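Local coordinates for teichoic acid biosynthesis protein F (PDB 3L7I) that takes part in teichoic acid biosynthesis and combines sequence regions related to the GT-A and GT-B clans of glycosyltransferases in a single chain, at residues A[566-571]-A[672-677]; A[560-565]-A[579-584]; A[405-410]-A[428-433]; A[387-390]-A[396-399]. All coordinates share one frame; numbering follows the deposited sequence.

Contact 1 of 4, residues A[566-571]-A[672-677]; sequences LDNLYK and GLAKEL
Between residues 566-571 and 672-677 the backbones come nearest at Leu569 and Ala674, 6.3 Å from CA to CA, and the closest touch lies beside this point, where CB of Ala674 meets ND2 of Asn568 at 3.6 Å. This is van der Waals contact of an amide nitrogen with a methyl group. Asn568 reaches it because its CG stands anti to the backbone N (chi1 -166°), which carries the amide across to the neighbouring helix. The short CA separation is consistent with the small side chain of Ala674, a single methyl group. On the side facing the sheet the packing is longer in reach but buried: CD2 of Leu569 approaches CD2 of Leu677 at 4.5 Å, an apolar pair at the limit of contact. Each leucine has further neighbours, Leu569 lying on Phe599, and Leu677 on Ile620 and Phe638. These neighbours identify the setting as the Rossmann-like domain built on the six-stranded parallel sheet, consistent with the C-terminal half of a GT-B fold. Helix 566-573 leads into strand 577-581, whereas helix 670-677 follows the edge strand 666-667, so the contact joins two helices that lie far apart in sequence. The other flank is looser and open to water. Exposed Lys675 starts out away from residues 566-571, but its long chain turns back, and NZ forms a salt bridge with OE1 of Glu572, one residue past the segment.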
loop_
_atom_site.group_PDB
_atom_site.type_symbol
_atom_site.label_atom_id
_atom_site.label_comp_id
_atom_site.label_asym_id
_atom_site.label_seq_id
_atom_site.Cartn_x
_atom_site.Cartn_y
_atom_site.Cartn_z
ATOM N N LEU A 566 -62.399 21.257 -0.661
ATOM C CA LEU A 566 -62.844 21.210 0.735
ATOM C C LEU A 566 -64.066 22.095 1.036
ATOM O O LEU A 566 -65.012 21.656 1.689
ATOM C CB LEU A 566 -61.700 21.538 1.692
ATOM C CG LEU A 566 -60.607 20.479 1.646
ATOM C CD1 LEU A 566 -59.490 20.877 2.585
ATOM C CD2 LEU A 566 -61.146 19.070 1.966
ATOM N N ASP A 567 -64.050 23.334 0.566
ATOM C CA ASP A 567 -65.212 24.194 0.713
ATOM C C ASP A 567 -66.507 23.534 0.283
ATOM O O ASP A 567 -67.493 23.559 1.024
ATOM C CB ASP A 567 -65.037 25.486 -0.061
ATOM C CG ASP A 567 -64.581 26.608 0.817
ATOM O OD1 ASP A 567 -65.032 26.651 2.005
ATOM O OD2 ASP A 567 -63.778 27.442 0.325
ATOM N N ASN A 568 -66.518 22.964 -0.920
ATOM C CA ASN A 568 -67.743 22.354 -1.409
ATOM C C ASN A 568 -68.099 21.231 -0.467
ATOM O O ASN A 568 -69.234 21.152 0.028
ATOM C CB ASN A 568 -67.604 21.811 -2.829
ATOM C CG ASN A 568 -68.945 21.482 -3.448
ATOM O OD1 ASN A 568 -69.814 22.346 -3.527
ATOM N ND2 ASN A 568 -69.131 20.231 -3.872
ATOM N N LEU A 569 -67.113 20.372 -0.223
ATOM C CA LEU A 569 -67.273 19.227 0.641
ATOM C C LEU A 569 -67.827 19.669 1.997
ATOM O O LEU A 569 -68.782 19.093 2.512
ATOM C CB LEU A 569 -65.924 18.508 0.784
ATOM C CG LEU A 569 -65.614 17.392 -0.210
ATOM C CD1 LEU A 569 -64.341 16.728 0.162
ATOM C CD2 LEU A 569 -66.695 16.349 -0.175
ATOM N N TYR A 570 -67.227 20.706 2.561
ATOM C CA TYR A 570 -67.651 21.239 3.848
ATOM C C TYR A 570 -69.115 21.677 3.812
ATOM O O TYR A 570 -69.873 21.358 4.712
ATOM C CB TYR A 570 -66.731 22.405 4.217
ATOM C CG TYR A 570 -66.825 22.942 5.626
ATOM C CD1 TYR A 570 -67.207 22.142 6.712
ATOM C CD2 TYR A 570 -66.491 24.249 5.875
ATOM C CE1 TYR A 570 -67.266 22.670 7.996
ATOM C CE2 TYR A 570 -66.552 24.769 7.134
ATOM C CZ TYR A 570 -66.928 23.990 8.191
ATOM O OH TYR A 570 -66.940 24.600 9.430
ATOM N N LYS A 571 -69.502 22.402 2.762
ATOM C CA LYS A 571 -70.891 22.830 2.555
ATOM C C LYS A 571 -71.872 21.655 2.408
ATOM O O LYS A 571 -72.991 21.698 2.922
ATOM C CB LYS A 571 -70.993 23.720 1.310
ATOM C CG LYS A 571 -70.784 25.215 1.551
ATOM C CD LYS A 571 -70.843 26.020 0.224
ATOM C CE LYS A 571 -71.335 27.468 0.412
ATOM N NZ LYS A 571 -70.516 28.291 1.361
ATOM N N GLY A 672 -69.836 15.740 -8.565
ATOM C CA GLY A 672 -70.759 14.621 -8.643
ATOM C C GLY A 672 -70.441 13.655 -7.520
ATOM O O GLY A 672 -71.325 13.005 -6.952
ATOM N N LEU A 673 -69.152 13.569 -7.202
ATOM C CA LEU A 673 -68.663 12.782 -6.084
ATOM C C LEU A 673 -69.326 13.266 -4.791
ATOM O O LEU A 673 -69.854 12.464 -4.016
ATOM C CB LEU A 673 -67.140 12.932 -5.992
ATOM C CG LEU A 673 -66.310 11.690 -5.683
ATOM C CD1 LEU A 673 -64.880 12.094 -5.340
ATOM C CD2 LEU A 673 -66.940 10.915 -4.546
ATOM N N ALA A 674 -69.307 14.586 -4.580
ATOM C CA ALA A 674 -69.929 15.205 -3.406
ATOM C C ALA A 674 -71.389 14.785 -3.272
ATOM O O ALA A 674 -71.808 14.291 -2.236
ATOM C CB ALA A 674 -69.812 16.723 -3.463
ATOM N N LYS A 675 -72.165 14.969 -4.326
ATOM C CA LYS A 675 -73.567 14.618 -4.272
ATOM C C LYS A 675 -73.733 13.143 -3.923
ATOM O O LYS A 675 -74.563 12.785 -3.101
ATOM C CB LYS A 675 -74.245 14.959 -5.601
ATOM C CG LYS A 675 -74.213 16.454 -5.969
ATOM C CD LYS A 675 -74.798 17.334 -4.851
ATOM C CE LYS A 675 -75.060 18.766 -5.326
ATOM N NZ LYS A 675 -75.685 19.609 -4.259
ATOM N N GLU A 676 -72.924 12.292 -4.537
ATOM C CA GLU A 676 -73.003 10.847 -4.326
ATOM C C GLU A 676 -72.812 10.426 -2.853
ATOM O O GLU A 676 -73.598 9.632 -2.326
ATOM C CB GLU A 676 -71.982 10.144 -5.223
ATOM C CG GLU A 676 -72.174 8.646 -5.356
ATOM C CD GLU A 676 -72.999 8.262 -6.563
ATOM O OE1 GLU A 676 -74.151 8.748 -6.689
ATOM O OE2 GLU A 676 -72.493 7.464 -7.384
ATOM N N LEU A 677 -71.764 10.952 -2.209
ATOM C CA LEU A 677 -71.506 10.756 -0.767
ATOM C C LEU A 677 -72.701 11.083 0.170
ATOM O O LEU A 677 -72.792 10.569 1.294
ATOM C CB LEU A 677 -70.294 11.595 -0.338
ATOM C CG LEU A 677 -68.859 11.067 -0.501
ATOM C CD1 LEU A 677 -68.774 9.804 -1.338
ATOM C CD2 LEU A 677 -67.908 12.136 -1.065
#

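Contact 2 of 4, residues A[560-565]-A[579-584]; sequences FELKID and ILLRMH
Leu562 meets Leu581 and Met583 end to end, and these three residues account for most of the surface the contact buries. The two methyls of Leu562 divide the work. CD1 faces CD1 of Leu581 at 4.0 Å, while CD2 approaches CE of Met583 at 3.6 Å; the same CE is also 3.9 Å from CD1 of Leu562, so the methionine methyl sits against both branches of the leucine fork. Met583 brings it there by bending at chi2 and chi3 (-76° and -77°), which turns the thioether toward the loop. Leu581 belongs to strand 577-581 and is buried, also touching Leu591 and Leu593, whereas Leu562 and Met583 remain partly exposed at the border of the core.

The loop is shaped by a type I turn from Leu562 to Asp565, closed by a bond of 3.1 Å from Asp565 N to Leu562 O. Asp565 then caps helix 566-573, with OD2 weakly bonded to Asn568 N, and its OD1 is held by Tyr671 OH. On the other segment, Ser604 OG is hydrogen-bonded to Met583 N, just beyond the strand. Geometrically, the leucine links the loop entering a helix to the C-terminal end of the strand following that helix, an arrangement typical of a beta-alpha-beta crossover in a Rossmann-like domain, here from strand 539-543 to strand 577-581.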
loop_
_atom_site.group_PDB
_atom_site.type_symbol
_atom_site.label_atom_id
_atom_site.label_comp_id
_atom_site.label_asym_id
_atom_site.label_seq_id
_atom_site.Cartn_x
_atom_site.Cartn_y
_atom_site.Cartn_z
ATOM N N PHE A 560 -51.470 24.834 -4.333
ATOM C CA PHE A 560 -52.829 25.119 -4.774
ATOM C C PHE A 560 -53.740 24.100 -4.123
ATOM O O PHE A 560 -53.407 22.916 -4.029
ATOM C CB PHE A 560 -52.995 25.115 -6.302
ATOM C CG PHE A 560 -54.221 25.875 -6.775
ATOM C CD1 PHE A 560 -54.134 27.215 -7.142
ATOM C CD2 PHE A 560 -55.462 25.258 -6.827
ATOM C CE1 PHE A 560 -55.260 27.919 -7.564
ATOM C CE2 PHE A 560 -56.589 25.959 -7.247
ATOM C CZ PHE A 560 -56.485 27.291 -7.614
ATOM N N GLU A 561 -54.882 24.580 -3.654
ATOM C CA GLU A 561 -55.785 23.764 -2.876
ATOM C C GLU A 561 -56.211 22.501 -3.593
ATOM O O GLU A 561 -56.219 22.425 -4.822
ATOM C CB GLU A 561 -57.004 24.577 -2.478
ATOM C CG GLU A 561 -57.370 25.641 -3.466
ATOM C CD GLU A 561 -58.149 26.734 -2.796
ATOM O OE1 GLU A 561 -58.358 26.615 -1.567
ATOM O OE2 GLU A 561 -58.545 27.703 -3.477
ATOM N N LEU A 562 -56.578 21.513 -2.792
ATOM C CA LEU A 562 -56.899 20.189 -3.287
ATOM C C LEU A 562 -57.960 20.276 -4.362
ATOM O O LEU A 562 -58.936 20.974 -4.197
ATOM C CB LEU A 562 -57.368 19.292 -2.129
ATOM C CG LEU A 562 -56.473 19.298 -0.891
ATOM C CD1 LEU A 562 -56.882 18.190 0.064
ATOM C CD2 LEU A 562 -55.028 19.143 -1.303
ATOM N N LYS A 563 -57.770 19.568 -5.463
ATOM C CA LYS A 563 -58.759 19.588 -6.524
ATOM C C LYS A 563 -60.090 19.049 -6.009
ATOM O O LYS A 563 -61.136 19.298 -6.589
ATOM C CB LYS A 563 -58.277 18.776 -7.727
ATOM C CG LYS A 563 -56.891 19.183 -8.249
ATOM C CD LYS A 563 -56.981 20.085 -9.479
ATOM C CE LYS A 563 -55.625 20.745 -9.792
ATOM N NZ LYS A 563 -55.179 21.729 -8.745
ATOM N N ILE A 564 -60.071 18.313 -4.907
ATOM C CA ILE A 564 -61.336 17.751 -4.407
ATOM C C ILE A 564 -62.355 18.811 -3.912
ATOM O O ILE A 564 -63.550 18.529 -3.833
ATOM C CB ILE A 564 -61.110 16.612 -3.351
ATOM C CG1 ILE A 564 -62.238 15.580 -3.410
ATOM C CG2 ILE A 564 -60.920 17.177 -1.937
ATOM C CD1 ILE A 564 -61.980 14.355 -2.553
ATOM N N ASP A 565 -61.869 20.015 -3.597
ATOM C CA ASP A 565 -62.699 21.143 -3.126
ATOM C C ASP A 565 -63.247 21.034 -1.670
ATOM O O ASP A 565 -64.434 20.761 -1.474
ATOM C CB ASP A 565 -63.848 21.420 -4.107
ATOM C CG ASP A 565 -64.324 22.866 -4.053
ATOM O OD1 ASP A 565 -64.954 23.334 -5.033
ATOM O OD2 ASP A 565 -64.044 23.540 -3.027
ATOM N N ILE A 579 -63.826 14.261 7.104
ATOM C CA ILE A 579 -62.969 13.664 6.068
ATOM C C ILE A 579 -61.480 13.558 6.460
ATOM O O ILE A 579 -60.860 14.559 6.851
ATOM C CB ILE A 579 -63.131 14.396 4.720
ATOM C CG1 ILE A 579 -62.380 13.669 3.623
ATOM C CG2 ILE A 579 -62.675 15.851 4.810
ATOM C CD1 ILE A 579 -62.509 14.405 2.283
ATOM N N LEU A 580 -60.915 12.351 6.385
ATOM C CA LEU A 580 -59.496 12.169 6.730
ATOM C C LEU A 580 -58.606 12.318 5.505
ATOM O O LEU A 580 -58.763 11.571 4.531
ATOM C CB LEU A 580 -59.253 10.809 7.381
ATOM C CG LEU A 580 -60.189 10.439 8.527
ATOM C CD1 LEU A 580 -59.788 9.147 9.210
ATOM C CD2 LEU A 580 -60.218 11.584 9.514
ATOM N N LEU A 581 -57.687 13.282 5.540
ATOM C CA LEU A 581 -56.792 13.515 4.411
ATOM C C LEU A 581 -55.439 12.828 4.635
ATOM O O LEU A 581 -54.651 13.237 5.506
ATOM C CB LEU A 581 -56.578 15.014 4.180
ATOM C CG LEU A 581 -57.806 15.913 4.086
ATOM C CD1 LEU A 581 -57.407 17.367 3.901
ATOM C CD2 LEU A 581 -58.751 15.485 2.965
ATOM N N ARG A 582 -55.169 11.788 3.851
ATOM C CA ARG A 582 -53.893 11.101 3.916
ATOM C C ARG A 582 -53.040 11.442 2.707
ATOM O O ARG A 582 -53.153 10.807 1.662
ATOM C CB ARG A 582 -54.111 9.592 4.005
ATOM C CG ARG A 582 -52.820 8.787 3.892
ATOM C CD ARG A 582 -52.767 7.618 4.860
ATOM N NE ARG A 582 -52.072 8.007 6.071
ATOM C CZ ARG A 582 -51.018 7.371 6.565
ATOM N NH1 ARG A 582 -50.549 6.273 5.978
ATOM N NH2 ARG A 582 -50.451 7.822 7.675
ATOM N N MET A 583 -52.169 12.426 2.861
ATOM C CA MET A 583 -51.382 12.950 1.750
ATOM C C MET A 583 -49.904 12.608 1.849
ATOM O O MET A 583 -49.421 12.265 2.917
ATOM C CB MET A 583 -51.504 14.470 1.744
ATOM C CG MET A 583 -52.836 14.954 2.270
ATOM S SD MET A 583 -54.061 14.682 0.992
ATOM C CE MET A 583 -53.648 16.052 -0.094
ATOM N N HIS A 584 -49.188 12.731 0.735
ATOM C CA HIS A 584 -47.730 12.634 0.750
ATOM C C HIS A 584 -47.236 13.617 1.800
ATOM O O HIS A 584 -47.900 14.617 2.072
ATOM C CB HIS A 584 -47.131 12.988 -0.622
ATOM C CG HIS A 584 -45.637 12.821 -0.707
ATOM N ND1 HIS A 584 -44.753 13.840 -0.421
ATOM C CD2 HIS A 584 -44.879 11.753 -1.060
ATOM C CE1 HIS A 584 -43.516 13.406 -0.587
ATOM N NE2 HIS A 584 -43.565 12.146 -0.976
#

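Contact 3 of 4, residues A[405-410]-A[428-433]; sequences KRNSAE and PLYLNK
Arg406 brings one corner of its guanidinium up to the ring of Pro428, NH1 lying 3.7 Å from CD and 3.8 Å from CG of the proline. The approach is oblique, and an extended chain from CG to NE spans the distance between backbones whose CA atoms are 10.7 Å apart at these residues. Beside it, Asn407 crosses Tyr430 at about a right angle, its amide plane 64° from the ring. ND2 of Asn407 gives a weak hydrogen bond of 3.5 Å to Tyr430 OH, with an N-H...O angle of 155°. Within its own segment the phenol has CB of Pro428 3.4 Å above one face of the Tyr430 ring, offset toward the rim; Arg338 of helix 336-344 makes a cation-pi contact with the same ring. Lys405 O receives both the N and the OG of Ser408, the latter at 2.6 Å, closing a type II turn that presents Arg406 and Asn407; Ser408 also caps helix 409-417. The contact thus bridges two surface loops of the seven-stranded Rossmann-like domain, consistent with the first half of a GT-B fold. Since the firm polar partner of Arg406 is Glu358, in a salt bridge through NE, the chemistry across the segments implies mainly packing with one weak polar link.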
loop_
_atom_site.group_PDB
_atom_site.type_symbol
_atom_site.label_atom_id
_atom_site.label_comp_id
_atom_site.label_asym_id
_atom_site.label_seq_id
_atom_site.Cartn_x
_atom_site.Cartn_y
_atom_site.Cartn_z
ATOM N N LYS A 405 -29.411 1.566 14.887
ATOM C CA LYS A 405 -29.370 2.621 13.871
ATOM C C LYS A 405 -28.716 2.141 12.551
ATOM O O LYS A 405 -27.724 1.394 12.544
ATOM C CB LYS A 405 -28.643 3.848 14.433
ATOM C CG LYS A 405 -28.561 5.022 13.491
ATOM C CD LYS A 405 -28.147 6.292 14.196
ATOM C CE LYS A 405 -28.239 7.494 13.254
ATOM N NZ LYS A 405 -27.520 8.686 13.785
ATOM N N ARG A 406 -29.264 2.561 11.424
ATOM C CA ARG A 406 -28.710 2.108 10.166
ATOM C C ARG A 406 -27.257 2.512 10.019
ATOM O O ARG A 406 -26.884 3.625 10.358
ATOM C CB ARG A 406 -29.517 2.664 9.011
ATOM C CG ARG A 406 -30.475 1.690 8.439
ATOM C CD ARG A 406 -31.233 2.333 7.334
ATOM N NE ARG A 406 -31.865 1.332 6.485
ATOM C CZ ARG A 406 -31.732 1.290 5.167
ATOM N NH1 ARG A 406 -32.354 0.335 4.476
ATOM N NH2 ARG A 406 -31.001 2.213 4.548
ATOM N N ASN A 407 -26.436 1.598 9.523
ATOM C CA ASN A 407 -25.036 1.892 9.256
ATOM C C ASN A 407 -24.148 2.048 10.462
ATOM O O ASN A 407 -23.074 2.639 10.377
ATOM C CB ASN A 407 -24.909 3.127 8.399
ATOM C CG ASN A 407 -24.891 2.787 6.955
ATOM O OD1 ASN A 407 -23.810 2.725 6.339
ATOM N ND2 ASN A 407 -26.081 2.490 6.396
ATOM N N SER A 408 -24.602 1.513 11.582
ATOM C CA SER A 408 -23.839 1.549 12.812
ATOM C C SER A 408 -23.303 0.159 13.091
ATOM O O SER A 408 -23.718 -0.825 12.466
ATOM C CB SER A 408 -24.705 2.056 13.964
ATOM O OG SER A 408 -25.761 1.162 14.217
ATOM N N ALA A 409 -22.351 0.069 14.009
ATOM C CA ALA A 409 -21.743 -1.222 14.274
ATOM C C ALA A 409 -22.841 -2.235 14.625
ATOM O O ALA A 409 -22.830 -3.378 14.151
ATOM C CB ALA A 409 -20.739 -1.099 15.377
ATOM N N GLU A 410 -23.805 -1.785 15.429
ATOM C CA GLU A 410 -24.853 -2.655 15.942
ATOM C C GLU A 410 -25.756 -3.115 14.824
ATOM O O GLU A 410 -26.292 -4.223 14.879
ATOM C CB GLU A 410 -25.687 -1.952 17.007
ATOM C CG GLU A 410 -25.011 -1.797 18.345
ATOM C CD GLU A 410 -24.224 -0.503 18.480
ATOM O OE1 GLU A 410 -23.888 0.118 17.441
ATOM O OE2 GLU A 410 -23.946 -0.111 19.642
ATOM N N PRO A 428 -30.638 -3.276 1.478
ATOM C CA PRO A 428 -29.407 -2.924 0.744
ATOM C C PRO A 428 -28.568 -4.127 0.299
ATOM O O PRO A 428 -28.507 -5.144 0.988
ATOM C CB PRO A 428 -28.616 -2.072 1.744
ATOM C CG PRO A 428 -29.615 -1.569 2.717
ATOM C CD PRO A 428 -30.735 -2.586 2.778
ATOM N N LEU A 429 -27.912 -3.999 -0.851
ATOM C CA LEU A 429 -27.057 -5.070 -1.349
ATOM C C LEU A 429 -25.711 -5.220 -0.598
ATOM O O LEU A 429 -25.114 -6.297 -0.614
ATOM C CB LEU A 429 -26.836 -4.911 -2.841
ATOM C CG LEU A 429 -28.092 -5.195 -3.643
ATOM C CD1 LEU A 429 -27.824 -4.964 -5.113
ATOM C CD2 LEU A 429 -28.571 -6.619 -3.403
ATOM N N TYR A 430 -25.226 -4.172 0.061
ATOM C CA TYR A 430 -24.006 -4.339 0.839
ATOM C C TYR A 430 -24.234 -5.230 2.072
ATOM O O TYR A 430 -23.278 -5.675 2.687
ATOM C CB TYR A 430 -23.349 -2.998 1.218
ATOM C CG TYR A 430 -24.300 -1.996 1.832
ATOM C CD1 TYR A 430 -24.649 -2.077 3.178
ATOM C CD2 TYR A 430 -24.855 -0.971 1.061
ATOM C CE1 TYR A 430 -25.516 -1.159 3.740
ATOM C CE2 TYR A 430 -25.723 -0.052 1.609
ATOM C CZ TYR A 430 -26.061 -0.150 2.949
ATOM O OH TYR A 430 -26.947 0.758 3.506
ATOM N N LEU A 431 -25.482 -5.493 2.441
ATOM C CA LEU A 431 -25.745 -6.499 3.475
ATOM C C LEU A 431 -25.598 -7.902 2.885
ATOM O O LEU A 431 -25.934 -8.127 1.720
ATOM C CB LEU A 431 -27.116 -6.294 4.113
ATOM C CG LEU A 431 -27.093 -5.154 5.126
ATOM C CD1 LEU A 431 -28.425 -4.933 5.825
ATOM C CD2 LEU A 431 -26.011 -5.449 6.138
ATOM N N ASN A 432 -25.079 -8.836 3.671
ATOM C CA ASN A 432 -24.751 -10.169 3.153
ATOM C C ASN A 432 -25.726 -11.252 3.559
ATOM O O ASN A 432 -25.669 -11.741 4.690
ATOM C CB ASN A 432 -23.365 -10.597 3.636
ATOM C CG ASN A 432 -22.257 -9.809 2.990
ATOM O OD1 ASN A 432 -22.285 -9.540 1.770
ATOM N ND2 ASN A 432 -21.265 -9.423 3.796
ATOM N N LYS A 433 -26.599 -11.663 2.650
ATOM C CA LYS A 433 -27.557 -12.710 2.998
ATOM C C LYS A 433 -26.970 -14.092 2.763
ATOM O O LYS A 433 -26.917 -14.572 1.625
ATOM C CB LYS A 433 -28.878 -12.564 2.254
ATOM C CG LYS A 433 -30.019 -13.066 3.099
ATOM C CD LYS A 433 -30.812 -14.131 2.371
ATOM C CE LYS A 433 -29.980 -15.347 1.983
ATOM N NZ LYS A 433 -30.770 -16.594 2.127
#

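Contact 4 of 4, residues A[387-390]-A[396-399]; sequences WSFK and VVPG
Val397 places its two methyls against two aromatic rings of one strand, and almost the whole contact consists of this. CG2 lies 3.4 Å from CZ and 3.7 Å from CE2 of Phe389; CG1 lies 4.1 Å from CD1 of Trp387. Both rings are met at a slant. The division follows from the valine torsion (chi1 -177°): with CG1 anti to the backbone N and CG2 anti to the carbonyl carbon, the fork opens toward both aromatics. Trp387 and Phe389 can share one partner because they are two residues apart on strand 384-389 and so project from the same side, whereas the intervening Ser388 turns the opposite way and bonds Glu358 through OG.

A second shell surrounds these groups. Tyr373 and Tyr365 each meet Trp387 edge-to-face, and Phe357 of the neighbouring strand lies near it with planes about 20° apart. Tyr373, on helix 367-379, also touches Val397, and its OH bonds the carbonyl O of Pro398, so one tyrosine contacts both the indole and the loop. Farther out, backbone bonds from Trp387 to Glu402 and Val404, and from Phe389 to Val404 and Arg406, set the strand beside edge strand 402-405 in the parallel sheet of the seven-stranded Rossmann-like domain. The loop carrying Val397 connects these two strands and folds back over the aromatic side of the first. With carbon meeting carbon throughout, the chemistry implies a nonpolar cover made by van der Waals contact, while the hydrogen bonds nearby come from the Tyr373 hydroxyl and the sheet backbone.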
loop_
_atom_site.group_PDB
_atom_site.type_symbol
_atom_site.label_atom_id
_atom_site.label_comp_id
_atom_site.label_asym_id
_atom_site.label_seq_id
_atom_site.Cartn_x
_atom_site.Cartn_y
_atom_site.Cartn_z
ATOM N N TRP A 387 -34.989 -4.364 16.034
ATOM C CA TRP A 387 -35.550 -3.477 14.996
ATOM C C TRP A 387 -34.519 -2.463 14.457
ATOM O O TRP A 387 -33.745 -1.865 15.209
ATOM C CB TRP A 387 -36.793 -2.749 15.508
ATOM C CG TRP A 387 -38.073 -3.518 15.279
ATOM C CD1 TRP A 387 -38.584 -4.538 16.048
ATOM C CD2 TRP A 387 -38.999 -3.326 14.212
ATOM N NE1 TRP A 387 -39.766 -4.993 15.514
ATOM C CE2 TRP A 387 -40.040 -4.269 14.386
ATOM C CE3 TRP A 387 -39.057 -2.445 13.136
ATOM C CZ2 TRP A 387 -41.110 -4.359 13.511
ATOM C CZ3 TRP A 387 -40.124 -2.531 12.275
ATOM C CH2 TRP A 387 -41.137 -3.482 12.465
ATOM N N SER A 388 -34.507 -2.263 13.145
ATOM C CA SER A 388 -33.571 -1.330 12.533
ATOM C C SER A 388 -34.321 -0.094 12.070
ATOM O O SER A 388 -35.349 -0.231 11.435
ATOM C CB SER A 388 -32.888 -2.023 11.365
ATOM O OG SER A 388 -32.653 -1.130 10.296
ATOM N N PHE A 389 -33.825 1.099 12.402
ATOM C CA PHE A 389 -34.464 2.387 12.040
ATOM C C PHE A 389 -33.425 3.378 11.520
ATOM O O PHE A 389 -32.235 3.182 11.731
ATOM C CB PHE A 389 -35.162 3.030 13.258
ATOM C CG PHE A 389 -36.201 2.155 13.889
ATOM C CD1 PHE A 389 -37.474 2.084 13.363
ATOM C CD2 PHE A 389 -35.896 1.385 14.992
ATOM C CE1 PHE A 389 -38.425 1.276 13.921
ATOM C CE2 PHE A 389 -36.847 0.569 15.551
ATOM C CZ PHE A 389 -38.125 0.521 15.009
ATOM N N LYS A 390 -33.856 4.449 10.857
ATOM C CA LYS A 390 -32.917 5.493 10.487
ATOM C C LYS A 390 -32.620 6.289 11.721
ATOM O O LYS A 390 -31.491 6.684 11.958
ATOM C CB LYS A 390 -33.485 6.420 9.425
ATOM C CG LYS A 390 -33.871 5.725 8.159
ATOM C CD LYS A 390 -34.077 6.744 7.059
ATOM C CE LYS A 390 -35.233 6.348 6.128
ATOM N NZ LYS A 390 -35.923 7.558 5.512
ATOM N N VAL A 396 -40.951 4.304 18.570
ATOM C CA VAL A 396 -41.402 3.676 19.799
ATOM C C VAL A 396 -41.810 2.249 19.515
ATOM O O VAL A 396 -42.847 2.012 18.889
ATOM C CB VAL A 396 -42.619 4.417 20.375
ATOM C CG1 VAL A 396 -43.160 3.678 21.561
ATOM C CG2 VAL A 396 -42.246 5.837 20.744
ATOM N N VAL A 397 -41.005 1.300 19.973
ATOM C CA VAL A 397 -41.311 -0.115 19.766
ATOM C C VAL A 397 -41.786 -0.782 21.059
ATOM O O VAL A 397 -41.089 -0.709 22.076
ATOM C CB VAL A 397 -40.064 -0.869 19.305
ATOM C CG1 VAL A 397 -40.397 -2.330 19.009
ATOM C CG2 VAL A 397 -39.423 -0.170 18.116
ATOM N N PRO A 398 -42.964 -1.454 21.031
ATOM C CA PRO A 398 -43.417 -2.157 22.240
ATOM C C PRO A 398 -42.658 -3.473 22.360
ATOM O O PRO A 398 -42.143 -3.965 21.349
ATOM C CB PRO A 398 -44.901 -2.446 21.958
ATOM C CG PRO A 398 -45.194 -1.925 20.572
ATOM C CD PRO A 398 -43.863 -1.714 19.892
ATOM N N GLY A 399 -42.571 -4.028 23.565
ATOM C CA GLY A 399 -42.043 -5.372 23.734
ATOM C C GLY A 399 -40.553 -5.464 24.015
ATOM O O GLY A 399 -39.926 -4.484 24.422
#

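In the fold
Following the chain from the N terminus, contact 4 comes first, closing the short connection after strand 384-389. Contact 3 follows in series, joining the loop after edge strand 402-405 to the one after strand 418-423; the two touch through a probable hydrogen bond of 3.1 Å from Arg406 N to Phe389 O. Both belong to the seven-stranded domain. Contacts 2 and 1 lie in the six-stranded domain and cross, their segments alternating along the chain. Contact 2 closes a local crossover, contact 1 a span of about 100 residues, and Leu569 CD1 meets Ile579 CD1 at 3.6 Å between them. Contacts 2 and 4 come within about 11 Å, nearest atoms, without touching.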